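PDB 5HT7: Beta/gamma crystallin 'Greek key' domain-containing protein from Methanosaeta thermophila PT, which binds transition-metal ions such as iron(II) as a trimeric betagamma-crystallin, its wider cellular role remaining unknown. Local coordinates for residues K15-S20 / G42-Y47; R11-H16 / I28-T33; L46-E49 / Q53-Y56. One frame throughout, in Å; residues are numbered along the deposited sequence.

Contact 1. Residues K15-S20 / G42-Y47. With FE2 (Fe (II) ion), chain D.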
loop_
_atom_site.group_PDB
_atom_site.type_symbol
_atom_site.label_atom_id
_atom_site.label_comp_id
_atom_site.label_asym_id
_atom_site.label_seq_id
_atom_site.Cartn_x
_atom_site.Cartn_y
_atom_site.Cartn_z
ATOM N N LYS A 15 -1.550 -6.638 -1.615
ATOM C CA LYS A 15 -1.021 -7.035 -0.325
ATOM C C LYS A 15 0.455 -6.663 -0.243
ATOM O O LYS A 15 1.237 -7.069 -1.092
ATOM C CB LYS A 15 -1.205 -8.546 -0.125
ATOM C CG LYS A 15 -0.686 -9.093 1.199
ATOM C CD LYS A 15 -1.037 -10.579 1.320
ATOM C CE LYS A 15 -0.210 -11.228 2.425
ATOM N NZ LYS A 15 -0.448 -10.620 3.746
ATOM N N HIS A 16 0.823 -5.901 0.782
ATOM C CA HIS A 16 2.211 -5.516 1.016
ATOM C C HIS A 16 2.938 -6.544 1.840
ATOM O O HIS A 16 2.434 -6.976 2.890
ATOM C CB HIS A 16 2.281 -4.181 1.750
ATOM C CG HIS A 16 1.683 -3.054 0.972
ATOM N ND1 HIS A 16 2.390 -2.358 0.023
ATOM C CD2 HIS A 16 0.436 -2.528 0.981
ATOM C CE1 HIS A 16 1.613 -1.431 -0.510
ATOM N NE2 HIS A 16 0.422 -1.515 0.053
ATOM N N ILE A 17 4.133 -6.903 1.391
ATOM C CA ILE A 17 4.959 -7.869 2.107
ATOM C C ILE A 17 6.216 -7.181 2.613
ATOM O O ILE A 17 6.981 -6.628 1.825
ATOM C CB ILE A 17 5.379 -9.048 1.215
ATOM C CG1 ILE A 17 4.187 -9.563 0.404
ATOM C CG2 ILE A 17 5.978 -10.149 2.070
ATOM C CD1 ILE A 17 3.157 -10.252 1.250
ATOM N N PHE A 18 6.421 -7.205 3.926
ATOM C CA PHE A 18 7.600 -6.593 4.507
ATOM C C PHE A 18 8.499 -7.691 5.033
ATOM O O PHE A 18 8.146 -8.375 5.994
ATOM C CB PHE A 18 7.208 -5.592 5.600
ATOM C CG PHE A 18 6.530 -4.359 5.055
ATOM C CD1 PHE A 18 7.282 -3.304 4.565
ATOM C CD2 PHE A 18 5.148 -4.276 4.992
ATOM C CE1 PHE A 18 6.663 -2.182 4.038
ATOM C CE2 PHE A 18 4.524 -3.154 4.468
ATOM C CZ PHE A 18 5.279 -2.108 3.994
ATOM N N GLU A 19 9.620 -7.883 4.343
ATOM C CA GLU A 19 10.643 -8.878 4.700
ATOM C C GLU A 19 10.215 -10.317 4.439
ATOM O O GLU A 19 10.930 -11.062 3.772
ATOM C CB GLU A 19 11.053 -8.724 6.164
ATOM C CG GLU A 19 12.027 -7.587 6.398
ATOM C CD GLU A 19 13.299 -7.767 5.607
ATOM O OE1 GLU A 19 13.893 -8.866 5.694
ATOM O OE2 GLU A 19 13.698 -6.820 4.896
ATOM N N SER A 20 9.057 -10.715 4.960
ATOM C CA SER A 20 8.564 -12.064 4.707
ATOM C C SER A 20 7.113 -12.200 5.072
ATOM O O SER A 20 6.548 -11.341 5.757
ATOM C CB SER A 20 9.374 -13.091 5.505
ATOM O OG SER A 20 9.293 -12.806 6.888
ATOM N N GLY A 42 15.456 -5.708 -2.905
ATOM C CA GLY A 42 15.907 -7.027 -2.526
ATOM C C GLY A 42 15.514 -8.084 -3.534
ATOM O O GLY A 42 14.810 -7.803 -4.509
ATOM N N VAL A 43 15.983 -9.301 -3.282
ATOM C CA VAL A 43 15.662 -10.468 -4.081
ATOM C C VAL A 43 14.805 -11.410 -3.245
ATOM O O VAL A 43 15.125 -11.683 -2.087
ATOM C CB VAL A 43 16.942 -11.189 -4.568
ATOM C CG1 VAL A 43 16.602 -12.496 -5.261
ATOM C CG2 VAL A 43 17.731 -10.276 -5.498
ATOM N N TRP A 44 13.710 -11.895 -3.828
ATOM C CA TRP A 44 12.729 -12.661 -3.065
ATOM C C TRP A 44 12.608 -14.107 -3.540
ATOM O O TRP A 44 12.689 -14.402 -4.741
ATOM C CB TRP A 44 11.358 -11.976 -3.137
ATOM C CG TRP A 44 11.297 -10.665 -2.394
ATOM C CD1 TRP A 44 11.926 -9.501 -2.723
ATOM C CD2 TRP A 44 10.560 -10.397 -1.201
ATOM N NE1 TRP A 44 11.637 -8.524 -1.798
ATOM C CE2 TRP A 44 10.793 -9.050 -0.855
ATOM C CE3 TRP A 44 9.724 -11.166 -0.387
ATOM C CZ2 TRP A 44 10.229 -8.460 0.270
ATOM C CZ3 TRP A 44 9.171 -10.578 0.732
ATOM C CH2 TRP A 44 9.419 -9.238 1.045
ATOM N N ARG A 45 12.405 -15.004 -2.584
ATOM C CA ARG A 45 12.085 -16.388 -2.882
ATOM C C ARG A 45 10.616 -16.636 -2.530
ATOM O O ARG A 45 10.143 -16.218 -1.467
ATOM C CB ARG A 45 13.010 -17.335 -2.105
ATOM C CG ARG A 45 12.855 -18.807 -2.446
ATOM C CD ARG A 45 13.939 -19.649 -1.750
ATOM N NE ARG A 45 15.283 -19.167 -2.079
ATOM C CZ ARG A 45 16.391 -19.500 -1.421
ATOM N NH1 ARG A 45 16.338 -20.330 -0.389
ATOM N NH2 ARG A 45 17.560 -19.000 -1.803
ATOM N N LEU A 46 9.900 -17.290 -3.438
ATOM C CA LEU A 46 8.482 -17.600 -3.259
ATOM C C LEU A 46 8.307 -19.093 -3.044
ATOM O O LEU A 46 9.041 -19.886 -3.617
ATOM C CB LEU A 46 7.678 -17.162 -4.481
ATOM C CG LEU A 46 7.201 -15.712 -4.602
ATOM C CD1 LEU A 46 8.331 -14.728 -4.400
ATOM C CD2 LEU A 46 6.555 -15.540 -5.974
ATOM N N TYR A 47 7.317 -19.473 -2.244
ATOM C CA TYR A 47 7.108 -20.874 -1.889
ATOM C C TYR A 47 5.653 -21.276 -2.107
ATOM O O TYR A 47 4.754 -20.451 -1.929
ATOM C CB TYR A 47 7.483 -21.120 -0.422
ATOM C CG TYR A 47 8.868 -20.674 -0.006
ATOM C CD1 TYR A 47 9.155 -19.323 0.223
ATOM C CD2 TYR A 47 9.883 -21.608 0.208
ATOM C CE1 TYR A 47 10.426 -18.916 0.618
ATOM C CE2 TYR A 47 11.146 -21.214 0.607
ATOM C CZ TYR A 47 11.410 -19.876 0.817
ATOM O OH TYR A 47 12.661 -19.489 1.218
HETATM FE FE FE2 D . -1.462 -0.262 -0.136
#
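I17 and W44 meet through carbon alone: the CG2 methyl of I17 stands 3.5 Å from CZ3 of the indole, with CH2 of the ring almost as close. The methyl points there because it lies anti to its own backbone N, while CG1, anti to the carbonyl carbon, leads off another way. A beta-branched side chain suits this place, since one arm can touch the tryptophan while the other turns away from it within the buried surroundings of I17. W44 brings its six-membered ring forward, while the five-membered ring stays nearer its own strand, where NE1 donates to S41 O and is thereby satisfied.

Main-chain atoms of 18-20 also touch this end of the indole. E19 O lies 3.5 Å from W44 CZ3, E19 N is 3.6 Å from W44 CH2, and F18 C approaches the rim near the ring plane. E19 has the positive phi (72°) of a classic gamma turn, with a weak bond from S20 N to F18 O at 2.7 Å. Strand 14-16 of one sheet is thus led past the tryptophan into strand 20-21 of the other, the crossing of a Greek key.

Metal coordination lies at the far end of 15-20: NE2 of H16 binds the iron at 2.3 Å, joined by H14 of its own chain and by H14 and H16 of both other subunits. F18 also packs on L40 of the second subunit.

Imidazole ligation thus ties three chains together at one end, and van der Waals packing sets an isoleucine methyl and the backbone of the turn against W44 at the other.

Contact 2. Residues R11-H16 / I28-T33. With FE2 (Fe (II) ion), chain D.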
loop_
_atom_site.group_PDB
_atom_site.type_symbol
_atom_site.label_atom_id
_atom_site.label_comp_id
_atom_site.label_asym_id
_atom_site.label_seq_id
_atom_site.Cartn_x
_atom_site.Cartn_y
_atom_site.Cartn_z
ATOM N N ARG A 11 -3.288 -4.945 -10.785
ATOM C CA ARG A 11 -4.639 -4.487 -10.527
ATOM C C ARG A 11 -5.322 -5.442 -9.561
ATOM O O ARG A 11 -4.789 -6.516 -9.261
ATOM C CB ARG A 11 -5.411 -4.351 -11.854
ATOM C CG ARG A 11 -4.756 -3.317 -12.801
ATOM C CD ARG A 11 -5.433 -3.180 -14.174
ATOM N NE ARG A 11 -4.972 -1.966 -14.861
ATOM C CZ ARG A 11 -4.363 -1.943 -16.044
ATOM N NH1 ARG A 11 -4.151 -3.078 -16.699
ATOM N NH2 ARG A 11 -3.969 -0.779 -16.581
ATOM N N GLY A 12 -6.489 -5.054 -9.056
ATOM C CA GLY A 12 -7.180 -5.861 -8.067
ATOM C C GLY A 12 -6.683 -5.583 -6.659
ATOM O O GLY A 12 -5.793 -4.748 -6.465
ATOM N N VAL A 13 -7.262 -6.260 -5.667
ATOM C CA VAL A 13 -6.817 -6.079 -4.287
ATOM C C VAL A 13 -5.320 -6.407 -4.184
ATOM O O VAL A 13 -4.810 -7.250 -4.913
ATOM C CB VAL A 13 -7.614 -6.954 -3.283
ATOM C CG1 VAL A 13 -9.064 -6.472 -3.189
ATOM C CG2 VAL A 13 -7.564 -8.419 -3.677
ATOM N N HIS A 14 -4.616 -5.698 -3.310
ATOM C CA HIS A 14 -3.177 -5.883 -3.220
ATOM C C HIS A 14 -2.768 -6.133 -1.780
ATOM O O HIS A 14 -3.538 -5.879 -0.850
ATOM C CB HIS A 14 -2.444 -4.669 -3.801
ATOM C CG HIS A 14 -2.556 -3.435 -2.966
ATOM N ND1 HIS A 14 -3.584 -2.530 -3.109
ATOM C CD2 HIS A 14 -1.751 -2.944 -1.993
ATOM C CE1 HIS A 14 -3.417 -1.537 -2.251
ATOM N NE2 HIS A 14 -2.317 -1.773 -1.557
ATOM N N LYS A 15 -1.550 -6.638 -1.615
ATOM C CA LYS A 15 -1.021 -7.035 -0.325
ATOM C C LYS A 15 0.455 -6.663 -0.243
ATOM O O LYS A 15 1.237 -7.069 -1.092
ATOM C CB LYS A 15 -1.205 -8.546 -0.125
ATOM C CG LYS A 15 -0.686 -9.093 1.199
ATOM C CD LYS A 15 -1.037 -10.579 1.320
ATOM C CE LYS A 15 -0.210 -11.228 2.425
ATOM N NZ LYS A 15 -0.448 -10.620 3.746
ATOM N N HIS A 16 0.823 -5.901 0.782
ATOM C CA HIS A 16 2.211 -5.516 1.016
ATOM C C HIS A 16 2.938 -6.544 1.840
ATOM O O HIS A 16 2.434 -6.976 2.890
ATOM C CB HIS A 16 2.281 -4.181 1.750
ATOM C CG HIS A 16 1.683 -3.054 0.972
ATOM N ND1 HIS A 16 2.390 -2.358 0.023
ATOM C CD2 HIS A 16 0.436 -2.528 0.981
ATOM C CE1 HIS A 16 1.613 -1.431 -0.510
ATOM N NE2 HIS A 16 0.422 -1.515 0.053
ATOM N N ILE A 28 -7.117 -13.125 5.412
ATOM C CA ILE A 28 -8.494 -13.174 4.926
ATOM C C ILE A 28 -8.848 -12.001 4.021
ATOM O O ILE A 28 -9.758 -12.102 3.193
ATOM C CB ILE A 28 -9.504 -13.208 6.089
ATOM C CG1 ILE A 28 -9.318 -11.992 6.996
ATOM C CG2 ILE A 28 -9.371 -14.500 6.873
ATOM C CD1 ILE A 28 -10.419 -11.835 8.032
ATOM N N ALA A 29 -8.128 -10.894 4.167
ATOM C CA ALA A 29 -8.384 -9.708 3.354
ATOM C C ALA A 29 -7.790 -9.856 1.959
ATOM O O ALA A 29 -8.038 -9.037 1.077
ATOM C CB ALA A 29 -7.826 -8.470 4.030
ATOM N N PHE A 30 -6.996 -10.901 1.769
ATOM C CA PHE A 30 -6.409 -11.180 0.465
ATOM C C PHE A 30 -6.913 -12.544 -0.007
ATOM O O PHE A 30 -6.138 -13.477 -0.194
ATOM C CB PHE A 30 -4.879 -11.148 0.538
ATOM C CG PHE A 30 -4.206 -11.055 -0.807
ATOM C CD1 PHE A 30 -4.404 -9.953 -1.619
ATOM C CD2 PHE A 30 -3.359 -12.064 -1.248
ATOM C CE1 PHE A 30 -3.792 -9.853 -2.854
ATOM C CE2 PHE A 30 -2.740 -11.976 -2.486
ATOM C CZ PHE A 30 -2.958 -10.857 -3.294
ATOM N N ASN A 31 -8.229 -12.646 -0.169
ATOM C CA ASN A 31 -8.861 -13.898 -0.560
ATOM C C ASN A 31 -8.748 -14.114 -2.068
ATOM O O ASN A 31 -9.752 -14.069 -2.786
ATOM C CB ASN A 31 -10.333 -13.910 -0.144
ATOM C CG ASN A 31 -10.967 -15.291 -0.258
ATOM O OD1 ASN A 31 -10.403 -16.203 -0.863
ATOM N ND2 ASN A 31 -12.165 -15.438 0.301
ATOM N N ALA A 32 -7.524 -14.341 -2.538
ATOM C CA ALA A 32 -7.269 -14.549 -3.959
ATOM C C ALA A 32 -5.863 -15.071 -4.173
ATOM O O ALA A 32 -4.954 -14.790 -3.393
ATOM C CB ALA A 32 -7.465 -13.259 -4.735
ATOM N N THR A 33 -5.686 -15.840 -5.234
ATOM C CA THR A 33 -4.353 -16.216 -5.653
ATOM C C THR A 33 -3.744 -15.013 -6.336
ATOM O O THR A 33 -4.409 -14.331 -7.118
ATOM C CB THR A 33 -4.374 -17.419 -6.600
ATOM O OG1 THR A 33 -5.155 -17.086 -7.756
ATOM C CG2 THR A 33 -4.994 -18.606 -5.906
HETATM FE FE FE2 D . -1.462 -0.262 -0.136
#
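K15 sets its CB over one face of the F30 ring, 3.9 Å from the ring centroid and only 14° off the normal, a CH-pi contact displaced toward the rim. Farther along, K15 CD comes within 3.8 Å of F30 CD2. CG of the lysine is anti to the backbone N (chi1 180°), and the straight run that follows carries CD out past the rim beside CG and CD2 of the phenyl, before the bend at chi4 turns NZ to salt bridges with D27 and D21. Lysine fits because its methylenes are apolar where they border the phenyl and its charge comes only beyond it.

V13 meets the ring differently: its carbonyl O sits at the edge, near the ring plane and 3.5 Å from F30 CE1, while its CG2 methyl lies 4.1 Å from F30 CD1. With an alanine in place of F30, the lysine chain is likely to lose its flat support, a gap to open beside V13 and the 28-33 loop to shift.

Alternation along strand 14-16 sends H14 to the other side from K15. NE2 of H14 binds the iron at 2.2 Å, its ring meeting H16 CD2 edge-on. The same histidines of the other two subunits complete a site of six imidazole nitrogens.

One short strand therefore shows two chemistries, metal-ligating imidazoles on one side and, on the other, a lysine whose methylenes pack on F30 and whose ammonium pairs with D27 and D21.

Contact 3. Residues L46-E49 / Q53-Y56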
loop_
_atom_site.group_PDB
_atom_site.type_symbol
_atom_site.label_atom_id
_atom_site.label_comp_id
_atom_site.label_asym_id
_atom_site.label_seq_id
_atom_site.Cartn_x
_atom_site.Cartn_y
_atom_site.Cartn_z
ATOM N N LEU A 46 9.900 -17.290 -3.438
ATOM C CA LEU A 46 8.482 -17.600 -3.259
ATOM C C LEU A 46 8.307 -19.093 -3.044
ATOM O O LEU A 46 9.041 -19.886 -3.617
ATOM C CB LEU A 46 7.678 -17.162 -4.481
ATOM C CG LEU A 46 7.201 -15.712 -4.602
ATOM C CD1 LEU A 46 8.331 -14.728 -4.400
ATOM C CD2 LEU A 46 6.555 -15.540 -5.974
ATOM N N TYR A 47 7.317 -19.473 -2.244
ATOM C CA TYR A 47 7.108 -20.874 -1.889
ATOM C C TYR A 47 5.653 -21.276 -2.107
ATOM O O TYR A 47 4.754 -20.451 -1.929
ATOM C CB TYR A 47 7.483 -21.120 -0.422
ATOM C CG TYR A 47 8.868 -20.674 -0.006
ATOM C CD1 TYR A 47 9.155 -19.323 0.223
ATOM C CD2 TYR A 47 9.883 -21.608 0.208
ATOM C CE1 TYR A 47 10.426 -18.916 0.618
ATOM C CE2 TYR A 47 11.146 -21.214 0.607
ATOM C CZ TYR A 47 11.410 -19.876 0.817
ATOM O OH TYR A 47 12.661 -19.489 1.218
ATOM N N ARG A 48 5.422 -22.541 -2.457
ATOM C CA ARG A 48 4.062 -23.049 -2.660
ATOM C C ARG A 48 3.293 -23.223 -1.361
ATOM O O ARG A 48 2.070 -23.057 -1.332
ATOM C CB ARG A 48 4.095 -24.388 -3.395
ATOM C CG ARG A 48 4.736 -24.318 -4.757
ATOM C CD ARG A 48 4.840 -25.698 -5.388
ATOM N NE ARG A 48 5.431 -25.576 -6.711
ATOM C CZ ARG A 48 6.735 -25.589 -6.939
ATOM N NH1 ARG A 48 7.582 -25.749 -5.928
ATOM N NH2 ARG A 48 7.192 -25.447 -8.174
ATOM N N GLU A 49 4.010 -23.579 -0.296
ATOM C CA GLU A 49 3.394 -23.897 0.988
ATOM C C GLU A 49 3.748 -22.850 2.042
ATOM O O GLU A 49 4.712 -22.108 1.879
ATOM C CB GLU A 49 3.838 -25.297 1.454
ATOM C CG GLU A 49 3.325 -26.423 0.565
ATOM C CD GLU A 49 3.781 -27.797 1.016
ATOM O OE1 GLU A 49 4.437 -27.898 2.078
ATOM O OE2 GLU A 49 3.485 -28.781 0.304
ATOM N N GLN A 53 8.298 -23.508 2.756
ATOM C CA GLN A 53 8.474 -24.864 2.257
ATOM C C GLN A 53 8.012 -24.973 0.806
ATOM O O GLN A 53 7.056 -24.306 0.395
ATOM C CB GLN A 53 7.725 -25.851 3.151
ATOM C CG GLN A 53 8.332 -25.930 4.567
ATOM C CD GLN A 53 7.579 -26.862 5.486
ATOM O OE1 GLN A 53 7.204 -27.965 5.096
ATOM N NE2 GLN A 53 7.364 -26.432 6.721
ATOM N N SER A 54 8.725 -25.801 0.045
ATOM C CA SER A 54 8.495 -26.026 -1.379
ATOM C C SER A 54 8.644 -24.754 -2.209
ATOM O O SER A 54 7.653 -24.214 -2.726
ATOM C CB SER A 54 7.114 -26.633 -1.628
ATOM O OG SER A 54 6.901 -26.784 -3.026
ATOM N N PRO A 55 9.888 -24.296 -2.373
ATOM C CA PRO A 55 10.161 -23.063 -3.116
ATOM C C PRO A 55 10.006 -23.221 -4.622
ATOM O O PRO A 55 10.277 -24.286 -5.172
ATOM C CB PRO A 55 11.617 -22.757 -2.756
ATOM C CG PRO A 55 12.223 -24.123 -2.538
ATOM C CD PRO A 55 11.129 -24.971 -1.935
ATOM N N TYR A 56 9.544 -22.161 -5.274
ATOM C CA TYR A 56 9.630 -22.054 -6.719
ATOM C C TYR A 56 11.086 -21.815 -7.094
ATOM O O TYR A 56 11.847 -21.290 -6.293
ATOM C CB TYR A 56 8.755 -20.915 -7.228
ATOM C CG TYR A 56 7.273 -21.136 -7.076
ATOM C CD1 TYR A 56 6.569 -21.898 -8.003
ATOM C CD2 TYR A 56 6.569 -20.561 -6.025
ATOM C CE1 TYR A 56 5.195 -22.088 -7.882
ATOM C CE2 TYR A 56 5.199 -20.742 -5.900
ATOM C CZ TYR A 56 4.521 -21.506 -6.832
ATOM O OH TYR A 56 3.168 -21.687 -6.705
HETATM O O HOH W 1 11.317 -18.544 -5.373
HETATM O O HOH W 2 9.833 -26.018 -7.513
#
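The buried Y56 is the tightly packed part of the contact, covered by the exposed R48. CG of the arginine sits over one face of the tyrosine ring, 3.9 Å from its centroid, and the chain then runs extended to the guanidinium, whose CZ is 4.3 Å from the same centroid in an off-centre cation-pi contact. The two planes stand 43° apart, so the charged group leans over the ring instead of stacking flat. Arginine suits the place by offering methylenes to the ring and N-H groups to S54 and P55. Backbone bonds hold the segments together: R48 N donates to S54 O at 2.8 Å, nearly straight at 176°, and Y56 N donates to L46 O at 2.9 Å. Y56 OH is hydrogen-bonded to V75 O, which fixes the far end of the ring.

Y47 and P55 share one face of the hairpin, E49 and Q53 the other. Y47 lies across P55, CD2 to CB 3.6 Å, in a non-hydrogen-bonded antiparallel pair. This is the folded hairpin of the betagamma-crystallin Greek key, whose signature places an aromatic at the position of Y47 and, seven residues later, a residue with left-handed backbone angles. That residue is usually glycine; here S54 adopts the conformation with a phi of 60°.

Toward solvent the grip slackens. Near the turn E49 N donates to Q53 O over a longer 3.2 Å, and the extended polar side chains of the two residues cross obliquely. R48 NH1 hydrogen-bonds S54 OG at 3.2 Å, in the guanidinium plane, but its bond to P55 O is weak and is supplemented by a water that accepts from NH1 and donates to that carbonyl.

How the contacts relate
Contacts 1 and 2 start from the same piece of chain and share K15 and H16 on strand 14-16; their centres are about 14 Å apart, and both reach the iron and the second subunit. Contact 1 then passes to the other sheet through strand 44-47, whose L46 and Y47 it shares with contact 3, about 12 Å away between centres. R45 CD touches P55 CB at 4.0 Å where they join. Contacts 2 and 3 lie on opposite sides of the chain's centre, their nearest atoms about 9 Å apart. The series thus runs from the trimeric metal site, across the sandwich, to a hairpin that neither the iron nor another subunit touches.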